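Local coordinates for protein dTDP-4-dehydrorhamnose reductase (Sulfolobus tokodaii, PDB 2GGS) that binds NADPH in a Rossmann-type fold and probably reduces dTDP-4-dehydrorhamnose as an extended short-chain dehydrogenase/reductase, at residues 48-53 and 88-93; 186-191 and 265-270; 190-195 and 257-262. All blocks are in the same frame, centred on the assembly; numbering follows the deposited sequence.

Contact 1: 48-53 and 88-93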
loop_
_atom_site.group_PDB
_atom_site.type_symbol
_atom_site.label_atom_id
_atom_site.label_comp_id
_atom_site.label_asym_id
_atom_site.label_seq_id
_atom_site.Cartn_x
_atom_site.Cartn_y
_atom_site.Cartn_z
ATOM N N ARG A 48 -18.432 -9.813 12.402
ATOM C CA ARG A 48 -17.296 -10.653 12.839
ATOM C C ARG A 48 -16.035 -9.791 13.003
ATOM O O ARG A 48 -15.289 -9.954 13.978
ATOM C CB ARG A 48 -17.052 -11.817 11.893
ATOM C CG ARG A 48 -17.978 -13.003 12.153
ATOM C CD ARG A 48 -17.420 -14.319 11.619
ATOM N NE ARG A 48 -18.472 -15.319 11.442
ATOM C CZ ARG A 48 -18.311 -16.476 10.801
ATOM N NH1 ARG A 48 -17.124 -16.805 10.303
ATOM N NH2 ARG A 48 -19.333 -17.317 10.676
ATOM N N LEU A 49 -15.836 -8.868 12.065
ATOM C CA LEU A 49 -14.739 -7.877 12.168
ATOM C C LEU A 49 -14.816 -7.046 13.445
ATOM O O LEU A 49 -13.841 -6.978 14.217
ATOM C CB LEU A 49 -14.716 -6.979 10.926
ATOM C CG LEU A 49 -13.820 -5.733 10.991
ATOM C CD1 LEU A 49 -12.350 -6.196 11.051
ATOM C CD2 LEU A 49 -14.086 -4.871 9.771
ATOM N N GLU A 50 -15.957 -6.389 13.679
ATOM C CA GLU A 50 -16.094 -5.562 14.856
ATOM C C GLU A 50 -15.905 -6.362 16.158
ATOM O O GLU A 50 -15.245 -5.906 17.089
ATOM C CB GLU A 50 -17.421 -4.795 14.857
ATOM C CG GLU A 50 -17.581 -3.836 13.665
ATOM C CD GLU A 50 -18.745 -2.843 13.812
ATOM O OE1 GLU A 50 -19.021 -2.350 14.917
ATOM O OE2 GLU A 50 -19.407 -2.573 12.810
ATOM N N ASP A 51 -16.473 -7.566 16.206
ATOM C CA ASP A 51 -16.336 -8.435 17.372
ATOM C C ASP A 51 -14.877 -8.785 17.609
ATOM O O ASP A 51 -14.408 -8.784 18.736
ATOM C CB ASP A 51 -17.092 -9.755 17.165
ATOM C CG ASP A 51 -17.076 -10.613 18.425
ATOM O OD1 ASP A 51 -17.512 -10.119 19.479
ATOM O OD2 ASP A 51 -16.579 -11.746 18.359
ATOM N N PHE A 52 -14.152 -9.032 16.528
ATOM C CA PHE A 52 -12.744 -9.446 16.616
ATOM C C PHE A 52 -11.931 -8.326 17.238
ATOM O O PHE A 52 -11.114 -8.557 18.152
ATOM C CB PHE A 52 -12.224 -9.814 15.221
ATOM C CG PHE A 52 -10.841 -10.368 15.227
ATOM C CD1 PHE A 52 -10.613 -11.723 15.472
ATOM C CD2 PHE A 52 -9.753 -9.524 15.065
ATOM C CE1 PHE A 52 -9.304 -12.231 15.490
ATOM C CE2 PHE A 52 -8.449 -10.031 15.122
ATOM C CZ PHE A 52 -8.226 -11.358 15.329
ATOM N N ILE A 53 -12.193 -7.096 16.776
ATOM C CA ILE A 53 -11.457 -5.946 17.264
ATOM C C ILE A 53 -11.735 -5.717 18.739
ATOM O O ILE A 53 -10.809 -5.500 19.521
ATOM C CB ILE A 53 -11.781 -4.691 16.403
ATOM C CG1 ILE A 53 -11.094 -4.830 15.028
ATOM C CG2 ILE A 53 -11.325 -3.393 17.102
ATOM C CD1 ILE A 53 -11.575 -3.848 13.960
ATOM N N VAL A 88 -13.474 -0.229 6.220
ATOM C CA VAL A 88 -12.806 0.823 6.993
ATOM C C VAL A 88 -13.789 1.475 7.961
ATOM O O VAL A 88 -13.418 1.820 9.090
ATOM C CB VAL A 88 -12.126 1.882 6.087
ATOM C CG1 VAL A 88 -11.387 2.926 6.970
ATOM C CG2 VAL A 88 -11.150 1.221 5.144
ATOM N N ARG A 89 -15.044 1.662 7.527
ATOM C CA ARG A 89 -16.048 2.246 8.407
ATOM C C ARG A 89 -16.176 1.403 9.691
ATOM O O ARG A 89 -16.287 1.917 10.830
ATOM C CB ARG A 89 -17.400 2.352 7.705
ATOM C CG ARG A 89 -18.398 3.081 8.620
ATOM C CD ARG A 89 -19.678 3.488 7.897
ATOM N NE ARG A 89 -20.689 2.441 7.936
ATOM C CZ ARG A 89 -21.579 2.279 8.908
ATOM N NH1 ARG A 89 -21.578 3.077 9.977
ATOM N NH2 ARG A 89 -22.451 1.287 8.819
ATOM N N HIS A 90 -16.136 0.101 9.511
ATOM C CA HIS A 90 -16.325 -0.795 10.630
ATOM C C HIS A 90 -15.072 -0.943 11.499
ATOM O O HIS A 90 -15.161 -1.095 12.693
ATOM C CB HIS A 90 -16.860 -2.127 10.096
ATOM C CG HIS A 90 -18.220 -1.988 9.499
ATOM N ND1 HIS A 90 -19.354 -1.973 10.283
ATOM C CD2 HIS A 90 -18.641 -1.806 8.223
ATOM C CE1 HIS A 90 -20.419 -1.819 9.509
ATOM N NE2 HIS A 90 -20.018 -1.695 8.260
ATOM N N ILE A 91 -13.897 -0.876 10.888
ATOM C CA ILE A 91 -12.677 -0.815 11.652
ATOM C C ILE A 91 -12.647 0.430 12.555
ATOM O O ILE A 91 -12.354 0.343 13.731
ATOM C CB ILE A 91 -11.454 -0.817 10.699
ATOM C CG1 ILE A 91 -11.347 -2.186 10.017
ATOM C CG2 ILE A 91 -10.189 -0.495 11.490
ATOM C CD1 ILE A 91 -10.238 -2.212 8.917
ATOM N N VAL A 92 -12.999 1.575 11.992
ATOM C CA VAL A 92 -13.058 2.825 12.765
ATOM C C VAL A 92 -14.090 2.730 13.917
ATOM O O VAL A 92 -13.782 3.101 15.051
ATOM C CB VAL A 92 -13.332 4.016 11.859
ATOM C CG1 VAL A 92 -13.650 5.261 12.684
ATOM C CG2 VAL A 92 -12.091 4.240 10.960
ATOM N N ARG A 93 -15.281 2.194 13.612
ATOM C CA ARG A 93 -16.337 2.108 14.623
ATOM C C ARG A 93 -15.942 1.245 15.830
ATOM O O ARG A 93 -16.003 1.696 16.987
ATOM C CB ARG A 93 -17.643 1.603 14.016
ATOM C CG ARG A 93 -18.782 1.755 14.999
ATOM C CD ARG A 93 -20.093 1.645 14.297
ATOM N NE ARG A 93 -20.318 0.311 13.763
ATOM C CZ ARG A 93 -21.492 -0.082 13.273
ATOM N NH1 ARG A 93 -22.509 0.766 13.270
ATOM N NH2 ARG A 93 -21.668 -1.306 12.800
#

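Contact 2: 186-191 and 265-270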
loop_
_atom_site.group_PDB
_atom_site.type_symbol
_atom_site.label_atom_id
_atom_site.label_comp_id
_atom_site.label_asym_id
_atom_site.label_seq_id
_atom_site.Cartn_x
_atom_site.Cartn_y
_atom_site.Cartn_z
ATOM N N ALA A 186 8.283 -2.937 0.273
ATOM C CA ALA A 186 7.521 -3.199 1.481
ATOM C C ALA A 186 8.327 -3.049 2.757
ATOM O O ALA A 186 7.795 -2.548 3.743
ATOM C CB ALA A 186 6.863 -4.609 1.409
ATOM N N ARG A 187 9.594 -3.509 2.772
ATOM C CA ARG A 187 10.412 -3.442 3.984
ATOM C C ARG A 187 10.737 -1.996 4.409
ATOM O O ARG A 187 10.738 -1.699 5.599
ATOM C CB ARG A 187 11.681 -4.284 3.857
ATOM C CG ARG A 187 12.665 -3.762 2.805
ATOM C CD ARG A 187 13.880 -4.688 2.844
ATOM N NE ARG A 187 14.954 -4.144 2.028
ATOM C CZ ARG A 187 16.233 -4.510 2.139
ATOM N NH1 ARG A 187 16.606 -5.434 3.020
ATOM N NH2 ARG A 187 17.143 -3.952 1.351
ATOM N N LYS A 188 11.015 -1.124 3.441
ATOM C CA LYS A 188 11.291 0.277 3.798
ATOM C C LYS A 188 10.064 0.989 4.318
ATOM O O LYS A 188 10.141 1.734 5.317
ATOM C CB LYS A 188 11.902 1.045 2.618
ATOM C CG LYS A 188 13.303 0.554 2.278
ATOM C CD LYS A 188 14.331 0.927 3.368
ATOM C CE LYS A 188 15.732 0.530 2.906
ATOM N NZ LYS A 188 16.644 0.109 4.024
ATOM N N LEU A 189 8.932 0.759 3.644
ATOM C CA LEU A 189 7.626 1.275 4.104
ATOM C C LEU A 189 7.323 0.764 5.521
ATOM O O LEU A 189 6.904 1.527 6.367
ATOM C CB LEU A 189 6.507 0.891 3.124
ATOM C CG LEU A 189 5.157 1.474 3.575
ATOM C CD1 LEU A 189 5.211 3.002 3.909
ATOM C CD2 LEU A 189 4.101 1.179 2.525
ATOM N N ALA A 190 7.545 -0.526 5.791
ATOM C CA ALA A 190 7.268 -1.086 7.134
ATOM C C ALA A 190 8.114 -0.409 8.207
ATOM O O ALA A 190 7.597 -0.055 9.268
ATOM C CB ALA A 190 7.507 -2.537 7.134
ATOM N N SER A 191 9.393 -0.211 7.883
ATOM C CA SER A 191 10.322 0.463 8.797
ATOM C C SER A 191 9.837 1.895 9.108
ATOM O O SER A 191 9.880 2.324 10.285
ATOM C CB SER A 191 11.732 0.452 8.221
ATOM O OG SER A 191 12.604 1.153 9.100
ATOM N N THR A 265 15.070 6.196 -0.928
ATOM C CA THR A 265 16.016 5.759 -1.945
ATOM C C THR A 265 15.603 4.396 -2.485
ATOM O O THR A 265 15.277 3.495 -1.689
ATOM C CB THR A 265 17.413 5.714 -1.384
ATOM O OG1 THR A 265 17.759 7.048 -0.996
ATOM C CG2 THR A 265 18.420 5.214 -2.440
ATOM N N LEU A 266 15.580 4.275 -3.802
ATOM C CA LEU A 266 15.159 3.028 -4.442
ATOM C C LEU A 266 15.834 1.816 -3.782
ATOM O O LEU A 266 17.063 1.772 -3.635
ATOM C CB LEU A 266 15.470 3.014 -5.923
ATOM C CG LEU A 266 14.957 1.767 -6.677
ATOM C CD1 LEU A 266 13.402 1.807 -6.691
ATOM C CD2 LEU A 266 15.519 1.679 -8.088
ATOM N N ASP A 267 15.019 0.856 -3.370
ATOM C CA ASP A 267 15.475 -0.307 -2.671
ATOM C C ASP A 267 15.209 -1.620 -3.429
ATOM O O ASP A 267 14.441 -2.393 -3.019
ATOM C CB ASP A 267 14.869 -0.329 -1.266
ATOM C CG ASP A 267 15.272 -1.522 -0.456
ATOM O OD1 ASP A 267 16.392 -1.939 -0.539
ATOM O OD2 ASP A 267 14.438 -2.034 0.246
ATOM N N LEU A 268 15.891 -1.849 -4.530
ATOM C CA LEU A 268 15.719 -3.102 -5.214
ATOM C C LEU A 268 16.050 -4.387 -4.464
ATOM O O LEU A 268 15.541 -5.419 -4.789
ATOM C CB LEU A 268 16.367 -3.091 -6.580
ATOM C CG LEU A 268 15.854 -2.035 -7.539
ATOM C CD1 LEU A 268 16.640 -2.063 -8.809
ATOM C CD2 LEU A 268 14.400 -2.258 -7.803
ATOM N N ASP A 269 16.901 -4.314 -3.472
ATOM C CA ASP A 269 17.124 -5.451 -2.609
ATOM C C ASP A 269 15.862 -5.891 -1.819
ATOM O O ASP A 269 15.854 -6.901 -1.203
ATOM C CB ASP A 269 18.248 -5.176 -1.625
ATOM C CG ASP A 269 19.650 -5.186 -2.264
ATOM O OD1 ASP A 269 19.833 -5.605 -3.377
ATOM O OD2 ASP A 269 20.539 -4.775 -1.554
ATOM N N GLY A 270 14.828 -5.069 -1.852
ATOM C CA GLY A 270 13.556 -5.391 -1.231
ATOM C C GLY A 270 12.671 -6.286 -2.063
ATOM O O GLY A 270 11.603 -6.643 -1.662
HETATM O O HOH W 1 10.381 -5.469 0.742
HETATM O O HOH W 2 19.846 -4.878 1.363
#

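Contact 3: 190-195 and 257-262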
loop_
_atom_site.group_PDB
_atom_site.type_symbol
_atom_site.label_atom_id
_atom_site.label_comp_id
_atom_site.label_asym_id
_atom_site.label_seq_id
_atom_site.Cartn_x
_atom_site.Cartn_y
_atom_site.Cartn_z
ATOM N N ALA A 190 7.545 -0.526 5.791
ATOM C CA ALA A 190 7.268 -1.086 7.134
ATOM C C ALA A 190 8.114 -0.409 8.207
ATOM O O ALA A 190 7.597 -0.055 9.268
ATOM C CB ALA A 190 7.507 -2.537 7.134
ATOM N N SER A 191 9.393 -0.211 7.883
ATOM C CA SER A 191 10.322 0.463 8.797
ATOM C C SER A 191 9.837 1.895 9.108
ATOM O O SER A 191 9.880 2.324 10.285
ATOM C CB SER A 191 11.732 0.452 8.221
ATOM O OG SER A 191 12.604 1.153 9.100
ATOM N N ALA A 192 9.354 2.612 8.092
ATOM C CA ALA A 192 8.802 3.953 8.305
ATOM C C ALA A 192 7.590 3.923 9.192
ATOM O O ALA A 192 7.454 4.726 10.116
ATOM C CB ALA A 192 8.492 4.622 6.991
ATOM N N ILE A 193 6.689 2.958 8.934
ATOM C CA ILE A 193 5.465 2.873 9.702
ATOM C C ILE A 193 5.765 2.592 11.181
ATOM O O ILE A 193 5.184 3.251 12.064
ATOM C CB ILE A 193 4.480 1.841 9.070
ATOM C CG1 ILE A 193 3.951 2.404 7.737
ATOM C CG2 ILE A 193 3.295 1.522 10.054
ATOM C CD1 ILE A 193 3.215 1.373 6.814
ATOM N N LEU A 194 6.717 1.689 11.451
ATOM C CA LEU A 194 7.176 1.448 12.817
ATOM C C LEU A 194 7.605 2.755 13.509
ATOM O O LEU A 194 7.231 3.001 14.659
ATOM C CB LEU A 194 8.342 0.483 12.844
ATOM C CG LEU A 194 8.363 -0.553 13.983
ATOM C CD1 LEU A 194 9.627 -1.382 14.002
ATOM C CD2 LEU A 194 8.110 0.057 15.337
ATOM N N GLU A 195 8.394 3.567 12.825
ATOM C CA GLU A 195 8.824 4.861 13.421
ATOM C C GLU A 195 7.638 5.767 13.713
ATOM O O GLU A 195 7.565 6.451 14.755
ATOM C CB GLU A 195 9.760 5.604 12.473
ATOM C CG GLU A 195 11.215 5.460 12.772
ATOM C CD GLU A 195 12.036 6.446 11.989
ATOM O OE1 GLU A 195 12.165 7.610 12.448
ATOM O OE2 GLU A 195 12.533 6.054 10.912
ATOM N N LYS A 257 11.307 14.808 6.846
ATOM C CA LYS A 257 11.707 15.570 8.055
ATOM C C LYS A 257 11.476 14.803 9.361
ATOM O O LYS A 257 12.332 14.735 10.219
ATOM C CB LYS A 257 11.018 16.929 8.110
ATOM C CG LYS A 257 11.310 17.790 6.893
ATOM C CD LYS A 257 10.600 19.130 7.013
ATOM C CE LYS A 257 10.885 20.007 5.790
ATOM N NZ LYS A 257 12.345 20.227 5.640
ATOM N N ILE A 258 10.311 14.180 9.486
ATOM C CA ILE A 258 9.905 13.493 10.711
ATOM C C ILE A 258 10.740 12.245 11.012
ATOM O O ILE A 258 11.142 11.977 12.158
ATOM C CB ILE A 258 8.419 13.106 10.609
ATOM C CG1 ILE A 258 7.549 14.353 10.678
ATOM C CG2 ILE A 258 8.022 12.073 11.701
ATOM C CD1 ILE A 258 6.205 14.208 9.979
ATOM N N LEU A 259 10.986 11.457 9.975
ATOM C CA LEU A 259 11.565 10.155 10.169
ATOM C C LEU A 259 13.078 10.159 10.006
ATOM O O LEU A 259 13.637 10.879 9.155
ATOM C CB LEU A 259 10.916 9.166 9.198
ATOM C CG LEU A 259 9.391 9.110 9.321
ATOM C CD1 LEU A 259 8.851 8.129 8.310
ATOM C CD2 LEU A 259 8.910 8.730 10.733
ATOM N N SER A 260 13.738 9.335 10.813
ATOM C CA SER A 260 15.202 9.221 10.720
ATOM C C SER A 260 15.650 8.415 9.517
ATOM O O SER A 260 16.616 8.799 8.827
ATOM C CB SER A 260 15.778 8.604 11.984
ATOM O OG SER A 260 15.382 9.387 13.085
ATOM N N THR A 261 14.936 7.318 9.271
ATOM C CA THR A 261 15.297 6.311 8.262
ATOM C C THR A 261 15.098 6.767 6.811
ATOM O O THR A 261 14.121 7.445 6.501
ATOM C CB THR A 261 14.499 4.996 8.473
ATOM O OG1 THR A 261 15.144 3.921 7.767
ATOM C CG2 THR A 261 12.992 5.115 8.000
ATOM N N ASP A 262 16.040 6.404 5.939
ATOM C CA ASP A 262 15.888 6.659 4.508
ATOM C C ASP A 262 14.956 5.584 3.954
ATOM O O ASP A 262 15.397 4.494 3.602
ATOM C CB ASP A 262 17.247 6.623 3.770
ATOM C CG ASP A 262 17.109 6.814 2.277
ATOM O OD1 ASP A 262 15.987 6.704 1.761
ATOM O OD2 ASP A 262 18.113 7.112 1.570
HETATM O O HOH W 3 14.719 1.134 6.599
#

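Contact 1: 48-53 and 88-93
Leu49, Glu50 and Ile53 of helix 46-56 meet His90, Ile91 and Arg93 of helix 77-97, two neighbouring helices on one side of the parallel sheet of a Rossmann fold. The axes of the short segments approach to 9.1 Å at 29°, running in roughly the same direction. Leu49 comes first: its CD2 rests against Ile91 CG1 (3.8 Å) and also touches His90 CB, and its side chain adjoins that of Leu43, an NADPH-binding residue.

Glu50 carries the polar half. Its CG is turned away from the carbonyl carbon (chi1 -61°) and the chain runs out extended, passing beside His90 CB and O. Two donors share Glu50 OE2: His90 ND1 meets it on the anti side at 2.6 Å, with the oxygen close to the imidazole plane, while Arg93 NH2 reaches the syn lone pair, also at 2.6 Å. The pair with Arg93 is a side-on salt bridge, completed by Arg93 NE, which meets Glu50 OE1 at 3.2 Å, the oxygen tilted from the guanidinium plane. An alanine at Glu50 would probably leave the Arg93 charge without this mate and the His90 ring freer to turn, although the ring also stacks on Phe46.

Ile53 closes the walk on the sheet side, where Ile61 of strand 60-63 meets both it and Ile91; Ile53 CD1 lies 4.0 Å from Ile91 CA.

Contact 2: 186-191 and 265-270
Arg187 and Asp267 form a side-on salt bridge that ties the first turn of helix 186-199 to the loop following helix 253-258. Arg187 NE donates to Asp267 OD2 at 2.8 Å and NH2 to OD1 at 2.9 Å, both oxygens accepting through their syn lone pairs, with N-H...O angles of 172° and 178°. Guanidinium and carboxylate lie nearly coplanar, 11° apart, so the two straight bonds fix the rotation of both groups. The Arg187 chain, extended from CG to NE, carries the guanidinium across to the loop. Asp267 OD2 has a further partner in the hydroxyl of Ser185, which also bonds to the backbone N of Lys188 and thus links the carboxylate to the start of the helix.

Two waters widen the polar seam. One accepts from Arg187 N and donates to Gly270 O, joining the backbones; the other accepts from Arg187 NH2 at the guanidinium edge and donates to Asp269 OD2, bridging charges that stand 4.5 Å apart between NH2 and OD2.

Around these bonds the packing is modest. Asp269 O lies over the centre of one guanidinium face, and Asp269 CB comes within 3.4 Å of Arg187 NH2. The aliphatic part of Lys188 crosses Asp267 at about a right angle, its CG 3.5 Å from Asp267 OD2. Leu266 and Leu268 face helix 214-224 instead.

Two straight bonds from a guanidinium are likely to keep Asp267 ionised, and the join between this loop and helix 186-199 rests chiefly on electrostatics and bridging water rather than on apolar burial.

Contact 3: 190-195 and 257-262
Glu195 of helix 186-199 meets Leu259, Ser260 and Thr261 just beyond the end of helix 253-258, an example of a carboxylate receiving two consecutive backbone N-H groups. Its CB begins the contact against Leu259 CD2, 3.7 Å away. From there the chain runs extended beyond CG, with chi2 at -168°, and carries Glu195 CD to 3.6 Å from Ser260 N. At the tip the oxygens divide the work. Glu195 OE1 accepts from Ser260 N through its syn lone pair, a bond of 2.9 Å and 169°, and also lies near Leu259 CA. Glu195 OE2 takes the N-H of Thr261 N at 3.2 Å from the syn side, 15° out of the carboxylate plane, and is approached closely by Thr261 CG2 at 3.1 Å. The carboxylate thus spans two successive peptide N-H groups just after Leu259, where the chain has left helical geometry.

Next to this grip, Leu259 CD1 packs on Ala192 CB at 3.8 Å. A water also joins Thr261 OG1, at 3.1 Å, to Ser191 OG by a weak, longer bond.

Leu259 also touches Leu196 of the same helix that supplies Glu195, while Ala192 rests on Phe263 and on Val207, just after strand 203-206. Elsewhere on helix 186-199, Ala190 and Leu194 pack against helix 11-20, whose first residues Gln11 and Leu12 bind NADPH; another flank meets the segment after helix 253-258.

Overall arrangement
Contact 1 is largely buried, whereas contact 2 lies at the surface and contact 3 is partly buried. Contacts 2 and 3 both use helix 186-199, overlap at Ala190 and Ser191, and have centres about 11 Å apart; Lys188 CD touches Asp262 O (3.7 Å) between them. Together they hold successive parts of the chain beyond helix 253-258 against that one helix. Contact 1 stands apart, its centre about 30 Å from that of contact 2 and on the opposite side of the chain's centre. All three depend on a carboxylate, yet in different ways: with histidine and arginine beside apolar helix packing in 48-53/88-93, with arginine and water in 186-191/265-270, and with main-chain N-H groups in 190-195/257-262.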